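Local structure of MW1564 protein (Staphylococcus aureus, 3NTV) at residues 62-67 / 90-95; 84-89 / 96-101. The protein probably transfers a methyl group from S-adenosylmethionine to a hydroxyl of its substrate, as caffeoyl-CoA O-methyltransferases do. One frame throughout, in Å; residues are numbered along the deposited sequence. Where two conformers were deposited one is given.

Contact 1: residues 62-67 / 90-95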
loop_
_atom_site.group_PDB
_atom_site.type_symbol
_atom_site.label_atom_id
_atom_site.label_comp_id
_atom_site.label_asym_id
_atom_site.label_seq_id
_atom_site.Cartn_x
_atom_site.Cartn_y
_atom_site.Cartn_z
ATOM N N LEU A 62 -6.343 2.127 -1.509
ATOM C CA LEU A 62 -4.913 2.365 -1.418
ATOM C C LEU A 62 -4.471 3.342 -2.522
ATOM O O LEU A 62 -3.722 4.283 -2.239
ATOM C CB LEU A 62 -4.108 1.056 -1.544
ATOM C CG LEU A 62 -2.573 1.231 -1.677
ATOM C CD1 LEU A 62 -1.962 1.938 -0.438
ATOM C CD2 LEU A 62 -1.906 -0.138 -1.794
ATOM N N ILE A 63 -4.943 3.126 -3.762
ATOM C CA ILE A 63 -4.553 3.998 -4.897
ATOM C C ILE A 63 -5.035 5.433 -4.646
ATOM O O ILE A 63 -4.294 6.380 -4.901
ATOM C CB ILE A 63 -5.063 3.438 -6.242
ATOM C CG1 ILE A 63 -4.411 2.054 -6.557
ATOM C CG2 ILE A 63 -4.722 4.429 -7.369
ATOM C CD1 ILE A 63 -5.160 1.295 -7.693
ATOM N N LYS A 64 -6.256 5.595 -4.090
ATOM C CA LYS A 64 -6.793 6.914 -3.746
ATOM C C LYS A 64 -5.847 7.585 -2.726
ATOM O O LYS A 64 -5.591 8.773 -2.832
ATOM C CB LYS A 64 -8.208 6.778 -3.186
ATOM C CG LYS A 64 -9.200 6.333 -4.270
ATOM C CD LYS A 64 -10.633 6.285 -3.774
ATOM C CE LYS A 64 -11.281 7.640 -3.598
ATOM N NZ LYS A 64 -12.715 7.464 -3.202
ATOM N N GLN A 65 -5.311 6.812 -1.748
ATOM C CA GLN A 65 -4.381 7.336 -0.759
ATOM C C GLN A 65 -3.068 7.776 -1.436
ATOM O O GLN A 65 -2.506 8.801 -1.078
ATOM C CB GLN A 65 -4.132 6.277 0.338
ATOM C CG GLN A 65 -3.556 6.842 1.620
ATOM C CD GLN A 65 -4.609 7.310 2.610
ATOM O OE1 GLN A 65 -4.670 6.840 3.745
ATOM N NE2 GLN A 65 -5.436 8.269 2.227
ATOM N N LEU A 66 -2.599 7.003 -2.436
ATOM C CA LEU A 66 -1.367 7.336 -3.168
ATOM C C LEU A 66 -1.572 8.637 -3.950
ATOM O O LEU A 66 -0.669 9.462 -4.001
ATOM C CB LEU A 66 -0.984 6.185 -4.121
ATOM C CG LEU A 66 -0.659 4.837 -3.452
ATOM C CD1 LEU A 66 -0.367 3.761 -4.485
ATOM C CD2 LEU A 66 0.484 4.963 -2.519
ATOM N N ILE A 67 -2.771 8.836 -4.528
ATOM C CA ILE A 67 -3.113 10.057 -5.256
ATOM C C ILE A 67 -3.019 11.255 -4.284
ATOM O O ILE A 67 -2.404 12.266 -4.605
ATOM C CB ILE A 67 -4.523 9.913 -5.896
ATOM C CG1 ILE A 67 -4.455 9.017 -7.135
ATOM C CG2 ILE A 67 -5.144 11.294 -6.250
ATOM C CD1 ILE A 67 -5.816 8.435 -7.551
ATOM N N ALA A 90 -11.362 10.753 -9.933
ATOM C CA ALA A 90 -11.798 12.129 -10.191
ATOM C C ALA A 90 -12.562 12.709 -8.996
ATOM O O ALA A 90 -12.501 13.918 -8.766
ATOM C CB ALA A 90 -12.671 12.175 -11.435
ATOM N N SER A 91 -13.231 11.832 -8.199
ATOM C CA SER A 91 -13.997 12.281 -7.030
ATOM C C SER A 91 -13.145 12.868 -5.923
ATOM O O SER A 91 -13.674 13.554 -5.037
ATOM C CB SER A 91 -14.903 11.169 -6.503
ATOM O OG SER A 91 -14.146 10.227 -5.756
ATOM N N ILE A 92 -11.825 12.570 -5.922
ATOM C CA ILE A 92 -10.935 13.064 -4.875
ATOM C C ILE A 92 -10.767 14.597 -4.867
ATOM O O ILE A 92 -10.730 15.230 -3.793
ATOM C CB ILE A 92 -9.570 12.327 -4.933
ATOM C CG1 ILE A 92 -9.748 10.821 -4.746
ATOM C CG2 ILE A 92 -8.550 12.931 -3.922
ATOM C CD1 ILE A 92 -8.463 10.004 -5.194
ATOM N N SER A 93 -10.647 15.195 -6.063
ATOM C CA SER A 93 -10.419 16.621 -6.195
ATOM C C SER A 93 -10.922 17.096 -7.552
ATOM O O SER A 93 -10.810 16.362 -8.539
ATOM C CB SER A 93 -8.921 16.906 -6.068
ATOM O OG SER A 93 -8.643 18.293 -5.967
ATOM N N ASP A 94 -11.483 18.318 -7.612
ATOM C CA ASP A 94 -11.988 18.842 -8.901
ATOM C C ASP A 94 -10.878 19.118 -9.902
ATOM O O ASP A 94 -11.164 19.280 -11.085
ATOM C CB ASP A 94 -12.815 20.133 -8.704
ATOM C CG ASP A 94 -14.068 19.994 -7.860
ATOM O OD1 ASP A 94 -14.636 18.875 -7.811
ATOM O OD2 ASP A 94 -14.508 21.013 -7.281
ATOM N N ASP A 95 -9.629 19.188 -9.457
ATOM C CA ASP A 95 -8.515 19.425 -10.382
ATOM C C ASP A 95 -7.881 18.135 -10.940
ATOM O O ASP A 95 -6.872 18.196 -11.657
ATOM C CB ASP A 95 -7.463 20.361 -9.771
ATOM C CG ASP A 95 -6.840 19.907 -8.474
ATOM O OD1 ASP A 95 -7.118 18.766 -8.048
ATOM O OD2 ASP A 95 -6.047 20.683 -7.896
HETATM O O HOH W 1 -13.426 10.178 -2.974
#

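Contact 2: residues 84-89 / 96-101. With SO4 (sulfate ion), chain C.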
loop_
_atom_site.group_PDB
_atom_site.type_symbol
_atom_site.label_atom_id
_atom_site.label_comp_id
_atom_site.label_asym_id
_atom_site.label_seq_id
_atom_site.Cartn_x
_atom_site.Cartn_y
_atom_site.Cartn_z
ATOM N N TYR A 84 -15.646 2.991 -13.298
ATOM C CA TYR A 84 -15.666 3.041 -11.839
ATOM C C TYR A 84 -14.373 3.618 -11.255
ATOM O O TYR A 84 -14.427 4.569 -10.468
ATOM C CB TYR A 84 -16.004 1.645 -11.288
ATOM C CG TYR A 84 -15.820 1.498 -9.801
ATOM C CD1 TYR A 84 -16.834 1.845 -8.915
ATOM C CD2 TYR A 84 -14.649 0.958 -9.276
ATOM C CE1 TYR A 84 -16.673 1.686 -7.537
ATOM C CE2 TYR A 84 -14.475 0.797 -7.907
ATOM C CZ TYR A 84 -15.490 1.164 -7.038
ATOM O OH TYR A 84 -15.317 0.967 -5.691
ATOM N N SER A 85 -13.202 3.089 -11.655
ATOM C CA SER A 85 -11.977 3.637 -11.076
ATOM C C SER A 85 -11.744 5.079 -11.487
ATOM O O SER A 85 -11.311 5.866 -10.640
ATOM C CB SER A 85 -10.757 2.777 -11.398
ATOM O OG SER A 85 -10.589 2.737 -12.802
ATOM N N SER A 86 -12.058 5.420 -12.762
ATOM C CA SER A 86 -11.900 6.781 -13.301
ATOM C C SER A 86 -12.668 7.784 -12.448
ATOM O O SER A 86 -12.119 8.787 -12.027
ATOM C CB SER A 86 -12.430 6.859 -14.730
ATOM O OG SER A 86 -11.886 5.841 -15.546
HETATM N N MSE A 87 -13.940 7.480 -12.169
HETATM C CA MSE A 87 -14.777 8.379 -11.369
HETATM C C MSE A 87 -14.343 8.419 -9.912
HETATM O O MSE A 87 -14.329 9.488 -9.316
HETATM C CB MSE A 87 -16.245 8.007 -11.489
HETATM C CG MSE A 87 -16.759 8.187 -12.908
HETATM SE SE MSE A 87 -18.662 7.799 -13.050
HETATM C CE MSE A 87 -18.589 5.958 -12.667
ATOM N N GLN A 88 -13.898 7.269 -9.355
ATOM C CA GLN A 88 -13.408 7.249 -7.980
ATOM C C GLN A 88 -12.183 8.154 -7.840
ATOM O O GLN A 88 -12.096 8.921 -6.892
ATOM C CB GLN A 88 -13.109 5.806 -7.527
ATOM C CG GLN A 88 -14.378 4.996 -7.247
ATOM C CD GLN A 88 -14.995 5.286 -5.892
ATOM O OE1 GLN A 88 -14.672 6.263 -5.237
ATOM N NE2 GLN A 88 -15.888 4.420 -5.429
ATOM N N PHE A 89 -11.273 8.126 -8.823
ATOM C CA PHE A 89 -10.089 8.994 -8.766
ATOM C C PHE A 89 -10.486 10.463 -8.950
ATOM O O PHE A 89 -9.992 11.320 -8.218
ATOM C CB PHE A 89 -9.058 8.600 -9.839
ATOM C CG PHE A 89 -8.549 7.169 -9.789
ATOM C CD1 PHE A 89 -8.490 6.475 -8.587
ATOM C CD2 PHE A 89 -8.083 6.540 -10.937
ATOM C CE1 PHE A 89 -7.979 5.169 -8.536
ATOM C CE2 PHE A 89 -7.592 5.233 -10.884
ATOM C CZ PHE A 89 -7.551 4.561 -9.684
ATOM N N ILE A 96 -8.471 16.975 -10.624
ATOM C CA ILE A 96 -7.931 15.711 -11.156
ATOM C C ILE A 96 -8.486 15.464 -12.537
ATOM O O ILE A 96 -9.677 15.646 -12.776
ATOM C CB ILE A 96 -8.186 14.515 -10.208
ATOM C CG1 ILE A 96 -7.231 14.632 -9.003
ATOM C CG2 ILE A 96 -7.996 13.130 -10.917
ATOM C CD1 ILE A 96 -7.591 13.751 -7.831
ATOM N N HIS A 97 -7.616 15.030 -13.433
ATOM C CA HIS A 97 -7.972 14.648 -14.790
ATOM C C HIS A 97 -7.660 13.174 -14.960
ATOM O O HIS A 97 -6.566 12.747 -14.618
ATOM C CB HIS A 97 -7.142 15.454 -15.828
ATOM C CG HIS A 97 -7.205 14.835 -17.198
ATOM N ND1 HIS A 97 -8.280 15.064 -18.037
ATOM C CD2 HIS A 97 -6.408 13.885 -17.757
ATOM C CE1 HIS A 97 -8.080 14.294 -19.099
ATOM N NE2 HIS A 97 -6.972 13.552 -18.964
ATOM N N VAL A 98 -8.552 12.420 -15.615
ATOM C CA VAL A 98 -8.275 11.021 -15.917
ATOM C C VAL A 98 -8.492 10.803 -17.419
ATOM O O VAL A 98 -9.563 11.141 -17.944
ATOM C CB VAL A 98 -9.180 10.044 -15.115
ATOM C CG1 VAL A 98 -8.810 8.583 -15.426
ATOM C CG2 VAL A 98 -9.099 10.315 -13.608
ATOM N N THR A 99 -7.486 10.234 -18.090
ATOM C CA THR A 99 -7.604 9.777 -19.466
ATOM C C THR A 99 -7.684 8.245 -19.361
ATOM O O THR A 99 -6.796 7.622 -18.752
ATOM C CB THR A 99 -6.431 10.230 -20.339
ATOM O OG1 THR A 99 -6.568 11.633 -20.575
ATOM C CG2 THR A 99 -6.451 9.552 -21.719
ATOM N N THR A 100 -8.757 7.658 -19.931
ATOM C CA THR A 100 -8.954 6.205 -19.912
ATOM C C THR A 100 -9.056 5.664 -21.330
ATOM O O THR A 100 -9.906 6.116 -22.101
ATOM C CB THR A 100 -10.195 5.815 -19.074
ATOM O OG1 THR A 100 -10.169 6.482 -17.822
ATOM C CG2 THR A 100 -10.266 4.326 -18.807
ATOM N N ILE A 101 -8.194 4.692 -21.668
ATOM C CA ILE A 101 -8.206 4.055 -22.991
ATOM C C ILE A 101 -8.996 2.769 -22.864
ATOM O O ILE A 101 -8.697 1.946 -21.986
ATOM C CB ILE A 101 -6.772 3.789 -23.522
ATOM C CG1 ILE A 101 -5.919 5.087 -23.559
ATOM C CG2 ILE A 101 -6.795 3.042 -24.895
ATOM C CD1 ILE A 101 -4.380 4.849 -23.806
HETATM S S SO4 C . -13.288 -0.021 -13.529
HETATM O O1 SO4 C . -12.597 1.289 -13.585
HETATM O O2 SO4 C . -14.667 0.189 -13.943
HETATM O O3 SO4 C . -12.617 -0.955 -14.470
HETATM O O4 SO4 C . -13.121 -0.559 -12.166
#

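Contact 1: residues 62-67 / 90-95
K64 and I67, one helical turn apart, receive I92 between them, and the pairing is a compact example of how a single branched side chain joins a helix to a loop. On K64 the aliphatic part does the packing. Its CE lies 3.7 Å from CG1 of I92, while CB and CG of the lysine run past the isoleucine CD1. The chain is extended through CD and then bends about the CG-CD bond (chi3 74°), which carries CE back over the isoleucine and sends the ammonium group on toward S91. There NZ stands 4.0 Å from S91 OG, and a water bridges the two: it accepts from K64 NZ at 2.8 Å and donates to S91 OG at 2.9 Å. The lysine also bonds to Q88 OE1, and S91 OG to the backbone O of Q88, so the polar end of the contact involves Q88 of helix 84-90.

Farther along, I67 meets the same CD1 methyl from another direction. Its CG2 approaches I92 CD1 to 3.7 Å, with its own CD1 at 3.9 Å. I92 reaches this position with CG1 beside its backbone N (chi1 -60°) and CD1 extended beyond it (chi2 164°), so that the terminal methyl settles against the helix, 3.8 Å from K64 CA. Beyond I92 the loop turns away, and S93 OG bonds to D95 OD1 at 2.6 Å from above the carboxylate plane; D95 also forms a salt bridge with K73. Apolar around I92 and bridged by water at the lysine end, the contact packs helix 57-70 against the helix-to-strand turn of a beta-alpha-beta unit in the Rossmann-like methyltransferase fold.

Contact 2: residues 84-89 / 96-101
S86 and T100, each in one of two modelled conformers, carry their hydroxyls beside the backbone N, at chi1 -51° and -48°, and these matching torsions bring S86 OG and T100 OG1 to 2.9 Å from one another. In these conformers both oxygens are bonded to E77 OE2 of the neighbouring strand; the second conformers leave the detail of this grouping doubtful. Next to it V98 spreads its two methyls: CG1 faces S86 CB, while CG2 lies 3.7 Å from S86 O and 4.1 Å from F89 CB. The F89 ring itself swings away from the strand, and S85 O lies above one of its faces, toward the ring's rim. At the far end I96 CD1 touches F89 O at 3.4 Å. Helix and strand run nearly antiparallel, at 168°, with their axes 8.5 Å apart, as expected within a beta-alpha-beta unit.

At the N-terminal end of helix 84-90 a sulfate, probably from the crystallisation liquor, accepts hydrogen bonds from Y84 N through O2 at 3.0 Å and from S85 N through O1 at 2.7 Å, the latter the straighter bond. A81, I82 and V55 add further backbone N-H donors. Amides from the start of the helix and the residues before it, joined by V55, are consistent with a site suited to an anion, where the helix dipole would also favour negative charge.

In the fold
After helices 22-33 and 43-49 the chain forms helix 57-70, then strand 74-78, helix 84-90, the loop after it and strand 97-102. Contact 1 closes a loop of 22 residues from helix 57-70 to the loop after helix 84-90; contact 2 closes a much shorter one across that loop. Because 84-89 precedes 90-95 and 96-101 follows it, the two closures cross. Their centres are about 9 Å apart and they touch directly: I63 and I67 pack on F89, and I67 also on I96. Together they tie helix 57-70, which also packs on strands 143-149 and 225-230, to the first beta-alpha-beta unit.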